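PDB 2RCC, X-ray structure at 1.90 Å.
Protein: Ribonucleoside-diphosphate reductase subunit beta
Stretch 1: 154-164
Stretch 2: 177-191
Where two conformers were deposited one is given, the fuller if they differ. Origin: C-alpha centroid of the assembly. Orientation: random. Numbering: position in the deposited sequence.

Stretch 1 154-164: ERNEFIIDGYE
Stretch 2, residues 177-191: ESIVYDVILEGLNFY

How do the two backbones lie against each other? Residues 154-164 are helical throughout, within a helix that extends beyond both ends, and residues 177-187 form the end of a second helix. Their N-to-C directions differ by 152°, so they run roughly antiparallel, with axes 9.4 Å apart at closest approach. The register pairs Tyr163 with Ser178 at one end (CA to CA 5.8 Å) and Arg155 with Asn189 at the other (CA to CA 10.3 Å). After Gly187 (phi/psi -111/1), Leu188 leaves helical geometry at -150/-50, and a type II turn runs from Leu188 to Tyr191 through Asn189 (-54/134) and Phe190 (64/9). The turn is closed by Tyr191 N to Leu188 O at 3.0 Å.

What lets the helices come so close near Gly162? Gly162 has no side chain; the CA-to-CB bond of Tyr181 (chi1 m, -57°; chi2 -51°) points toward the first stretch, and its ring packs against the Gly162 backbone, with Tyr181 CE2 3.4 Å from Gly162 C. A CB on Gly162 would lie 2.6 Å from Tyr181 CZ, a clash. A water secures the phenol: it accepts from Tyr181 OH at 2.6 Å and donates to Gly162 O at 2.9 Å and Glu177 OE1 at 2.8 Å, bridging the helices.

Where does Tyr163 go? Its CA-to-CB bond points sideways, but chi1 m (-78°) and chi2 -76° bring the ring into a hole among Ser178, Tyr181, Asp182 and Leu185. There Tyr163 OH donates a very short hydrogen bond, 2.4 Å, to Asp182 OD1, the one direct hydrogen bond between the stretches; Asp182 has chi1 m (-66°). Tyr163 CE1 lies 3.4 Å from Ser178 OG. Tyr181 CB makes an off-centre CH-pi contact, 4.2 Å from the centroid of the Tyr163 ring, while the Tyr181 ring turns its edge toward that ring's face, with planes at 57° and centroids 5.6 Å apart.

What lies beyond Tyr163, as the backbones draw apart? Midway, Ile159 (m, m) reaches Leu185 (m, t), with Ile159 CD1 3.3 Å from Leu185 CD2. At the far end Arg155, whose CA-to-CB bond points toward the second stretch, spans the wider gap with an extended chain (chi1 -148°, chi2 and chi3 t). Its guanidinium lies over the face of Phe190 (chi1 m, chi2 -61°) in a cation-pi contact, with Arg155 CZ 4.9 Å from the ring centroid. Asn189 (chi1 m, chi2 13°) is linked through water, which accepts from Arg155 NH2 at 3.0 Å and donates to Asn189 OD1 at 2.5 Å.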

# COMPACT_ATOMS: atom_id res chain seq x y z
N GLU A 154 -13.68 -6.04 25.44
CA GLU A 154 -12.55 -6.59 26.20
C GLU A 154 -11.41 -7.06 25.29
O GLU A 154 -10.24 -6.94 25.66
CB GLU A 154 -13.01 -7.75 27.11
N ARG A 155 -11.74 -7.58 24.11
CA ARG A 155 -10.73 -8.06 23.20
C ARG A 155 -9.97 -6.87 22.61
O ARG A 155 -8.75 -6.92 22.47
CB ARG A 155 -11.35 -8.94 22.11
CG ARG A 155 -10.42 -10.01 21.67
CD ARG A 155 -11.01 -10.94 20.63
NE ARG A 155 -10.03 -11.98 20.36
CZ ARG A 155 -10.02 -12.84 19.35
NH1 ARG A 155 -10.96 -12.84 18.40
NH2 ARG A 155 -9.03 -13.71 19.31
N ASN A 156 -10.70 -5.80 22.28
CA ASN A 156 -10.11 -4.59 21.73
C ASN A 156 -9.22 -3.87 22.72
O ASN A 156 -8.20 -3.30 22.32
CB ASN A 156 -11.20 -3.67 21.14
CG ASN A 156 -11.87 -4.28 19.87
OD1 ASN A 156 -11.44 -5.32 19.36
ND2 ASN A 156 -12.91 -3.61 19.36
N GLU A 157 -9.56 -3.92 24.01
CA GLU A 157 -8.71 -3.35 25.06
C GLU A 157 -7.38 -4.12 25.25
O GLU A 157 -6.37 -3.49 25.59
CB GLU A 157 -9.49 -3.23 26.37
CG GLU A 157 -10.56 -2.11 26.33
CD GLU A 157 -11.55 -2.16 27.50
OE1 GLU A 157 -11.21 -2.74 28.57
OE2 GLU A 157 -12.66 -1.61 27.36
N PHE A 158 -7.37 -5.44 25.05
CA PHE A 158 -6.13 -6.27 25.11
C PHE A 158 -5.15 -5.81 24.02
O PHE A 158 -3.97 -5.57 24.30
CB PHE A 158 -6.45 -7.80 24.98
CG PHE A 158 -5.20 -8.71 24.77
CD1 PHE A 158 -4.35 -9.02 25.83
CD2 PHE A 158 -4.92 -9.27 23.51
CE1 PHE A 158 -3.21 -9.86 25.63
CE2 PHE A 158 -3.77 -10.12 23.32
CZ PHE A 158 -2.93 -10.40 24.37
N ILE A 159 -5.67 -5.66 22.81
CA ILE A 159 -4.89 -5.24 21.65
C ILE A 159 -4.42 -3.79 21.78
O ILE A 159 -3.24 -3.53 21.54
CB ILE A 159 -5.69 -5.45 20.30
CG1 ILE A 159 -6.00 -6.95 20.04
CG2 ILE A 159 -4.93 -4.83 19.11
CD1 ILE A 159 -4.77 -7.86 19.90
N ILE A 160 -5.32 -2.88 22.17
CA ILE A 160 -4.97 -1.46 22.35
C ILE A 160 -3.89 -1.25 23.40
O ILE A 160 -2.90 -0.57 23.13
CB ILE A 160 -6.19 -0.60 22.78
CG1 ILE A 160 -7.16 -0.40 21.62
CG2 ILE A 160 -5.75 0.78 23.25
CD1 ILE A 160 -8.56 0.08 22.08
N ASP A 161 -4.07 -1.84 24.58
CA ASP A 161 -3.09 -1.72 25.69
C ASP A 161 -1.65 -2.12 25.25
O ASP A 161 -0.69 -1.45 25.60
CB ASP A 161 -3.55 -2.52 26.92
N GLY A 162 -1.54 -3.18 24.45
CA GLY A 162 -0.26 -3.62 23.91
C GLY A 162 0.34 -2.64 22.91
O GLY A 162 1.53 -2.28 23.01
N TYR A 163 -0.46 -2.20 21.94
CA TYR A 163 0.03 -1.25 20.91
C TYR A 163 0.27 0.17 21.45
O TYR A 163 1.16 0.86 20.97
CB TYR A 163 -0.88 -1.18 19.68
CG TYR A 163 -0.79 -2.31 18.67
CD1 TYR A 163 0.29 -2.40 17.77
CD2 TYR A 163 -1.81 -3.24 18.55
CE1 TYR A 163 0.34 -3.42 16.80
CE2 TYR A 163 -1.76 -4.26 17.61
CZ TYR A 163 -0.70 -4.34 16.74
OH TYR A 163 -0.71 -5.37 15.83
N GLU A 164 -0.53 0.61 22.43
CA GLU A 164 -0.36 1.94 23.05
C GLU A 164 0.99 2.15 23.74
O GLU A 164 1.45 3.28 23.88
CB GLU A 164 -1.48 2.22 24.05
CG GLU A 164 -2.74 2.73 23.39
CD GLU A 164 -2.57 4.16 22.91
OE1 GLU A 164 -1.95 4.97 23.64
OE2 GLU A 164 -3.07 4.48 21.81
N GLU A 177 7.62 -5.66 20.44
CA GLU A 177 6.36 -6.05 21.08
C GLU A 177 5.20 -5.91 20.12
O GLU A 177 4.38 -6.80 20.01
CB GLU A 177 6.11 -5.23 22.33
CG GLU A 177 7.10 -5.54 23.45
CD GLU A 177 7.01 -4.59 24.65
OE1 GLU A 177 6.09 -3.73 24.70
OE2 GLU A 177 7.89 -4.73 25.54
N SER A 178 5.17 -4.78 19.43
CA SER A 178 4.18 -4.47 18.41
C SER A 178 4.20 -5.48 17.23
O SER A 178 3.15 -5.87 16.73
CB SER A 178 4.40 -3.01 17.97
OG SER A 178 3.62 -2.69 16.85
N ILE A 179 5.39 -5.89 16.79
CA ILE A 179 5.55 -6.96 15.76
C ILE A 179 4.95 -8.28 16.24
O ILE A 179 4.32 -9.00 15.45
CB ILE A 179 7.07 -7.18 15.40
CG1 ILE A 179 7.60 -6.01 14.58
CG2 ILE A 179 7.30 -8.51 14.63
CD1 ILE A 179 7.11 -6.00 13.10
N VAL A 180 5.15 -8.61 17.51
CA VAL A 180 4.56 -9.85 18.07
C VAL A 180 3.04 -9.78 18.01
O VAL A 180 2.40 -10.77 17.63
CB VAL A 180 5.05 -10.18 19.51
CG1 VAL A 180 4.27 -11.42 20.08
CG2 VAL A 180 6.59 -10.44 19.52
N TYR A 181 2.46 -8.63 18.42
CA TYR A 181 1.01 -8.46 18.34
C TYR A 181 0.54 -8.57 16.89
O TYR A 181 -0.51 -9.16 16.65
CB TYR A 181 0.52 -7.15 18.95
CG TYR A 181 0.91 -6.94 20.38
CD1 TYR A 181 0.67 -7.91 21.36
CD2 TYR A 181 1.50 -5.77 20.77
CE1 TYR A 181 1.04 -7.69 22.69
CE2 TYR A 181 1.86 -5.55 22.06
CZ TYR A 181 1.65 -6.50 23.02
OH TYR A 181 2.04 -6.22 24.31
N ASP A 182 1.30 -8.03 15.94
CA ASP A 182 0.98 -8.17 14.48
C ASP A 182 0.91 -9.65 14.01
O ASP A 182 0.04 -10.02 13.20
CB ASP A 182 2.00 -7.45 13.57
CG ASP A 182 2.02 -5.92 13.70
OD1 ASP A 182 1.04 -5.30 14.18
OD2 ASP A 182 3.06 -5.32 13.29
N VAL A 183 1.86 -10.46 14.45
CA VAL A 183 1.89 -11.90 14.17
C VAL A 183 0.61 -12.55 14.73
O VAL A 183 -0.02 -13.34 14.06
CB VAL A 183 3.20 -12.57 14.73
CG1 VAL A 183 3.07 -14.10 14.80
CG2 VAL A 183 4.42 -12.15 13.89
N ILE A 184 0.25 -12.23 15.98
CA ILE A 184 -0.99 -12.73 16.59
C ILE A 184 -2.24 -12.32 15.83
O ILE A 184 -3.07 -13.18 15.54
CB ILE A 184 -1.13 -12.27 18.08
CG1 ILE A 184 -0.11 -13.03 18.95
CG2 ILE A 184 -2.53 -12.49 18.57
CD1 ILE A 184 0.29 -12.32 20.23
N LEU A 185 -2.35 -11.03 15.44
CA LEU A 185 -3.54 -10.55 14.76
C LEU A 185 -3.76 -11.18 13.39
O LEU A 185 -4.89 -11.38 13.01
CB LEU A 185 -3.55 -9.02 14.57
CG LEU A 185 -3.74 -8.09 15.77
CD1 LEU A 185 -3.97 -6.66 15.26
CD2 LEU A 185 -4.88 -8.50 16.62
N GLU A 186 -2.67 -11.46 12.68
CA GLU A 186 -2.71 -12.11 11.33
C GLU A 186 -2.52 -13.61 11.35
O GLU A 186 -2.88 -14.29 10.41
CB GLU A 186 -1.53 -11.60 10.52
CG GLU A 186 -1.48 -10.10 10.37
CD GLU A 186 -1.91 -9.55 9.02
OE1 GLU A 186 -2.53 -10.25 8.20
OE2 GLU A 186 -1.56 -8.36 8.78
N GLY A 187 -1.90 -14.12 12.42
CA GLY A 187 -1.56 -15.54 12.48
C GLY A 187 -2.30 -16.40 13.47
O GLY A 187 -2.04 -17.59 13.51
N LEU A 188 -3.23 -15.84 14.21
CA LEU A 188 -3.95 -16.61 15.25
C LEU A 188 -5.38 -16.12 15.48
O LEU A 188 -6.29 -16.95 15.46
CB LEU A 188 -3.14 -16.61 16.54
CG LEU A 188 -3.66 -17.37 17.79
CD1 LEU A 188 -3.92 -18.82 17.53
CD2 LEU A 188 -2.61 -17.25 18.90
N ASN A 189 -5.59 -14.81 15.67
CA ASN A 189 -6.93 -14.23 15.85
C ASN A 189 -7.86 -14.58 14.73
O ASN A 189 -7.47 -14.53 13.59
CB ASN A 189 -6.90 -12.69 15.97
CG ASN A 189 -6.35 -12.25 17.29
OD1 ASN A 189 -5.77 -13.06 18.02
ND2 ASN A 189 -6.52 -10.99 17.63
N PHE A 190 -9.07 -14.99 15.10
CA PHE A 190 -10.10 -15.45 14.17
C PHE A 190 -9.79 -16.71 13.38
O PHE A 190 -10.61 -17.10 12.58
CB PHE A 190 -10.60 -14.32 13.25
CG PHE A 190 -11.10 -13.14 14.00
CD1 PHE A 190 -12.17 -13.27 14.87
CD2 PHE A 190 -10.48 -11.90 13.87
CE1 PHE A 190 -12.61 -12.19 15.62
CE2 PHE A 190 -10.92 -10.82 14.59
CZ PHE A 190 -11.98 -10.96 15.47
N TYR A 191 -8.71 -17.43 13.67
CA TYR A 191 -8.46 -18.70 13.00
C TYR A 191 -9.56 -19.72 13.31
O TYR A 191 -9.80 -20.54 12.45
CB TYR A 191 -7.04 -19.24 13.24
CG TYR A 191 -6.03 -18.59 12.28
CD1 TYR A 191 -5.99 -17.20 12.09
CD2 TYR A 191 -5.10 -19.36 11.57
CE1 TYR A 191 -5.06 -16.60 11.19
CE2 TYR A 191 -4.18 -18.76 10.68
CZ TYR A 191 -4.16 -17.39 10.50
OH TYR A 191 -3.23 -16.81 9.62
O HOH W 1 -6.23 -13.61 20.38
O HOH W 2 3.36 -4.02 24.50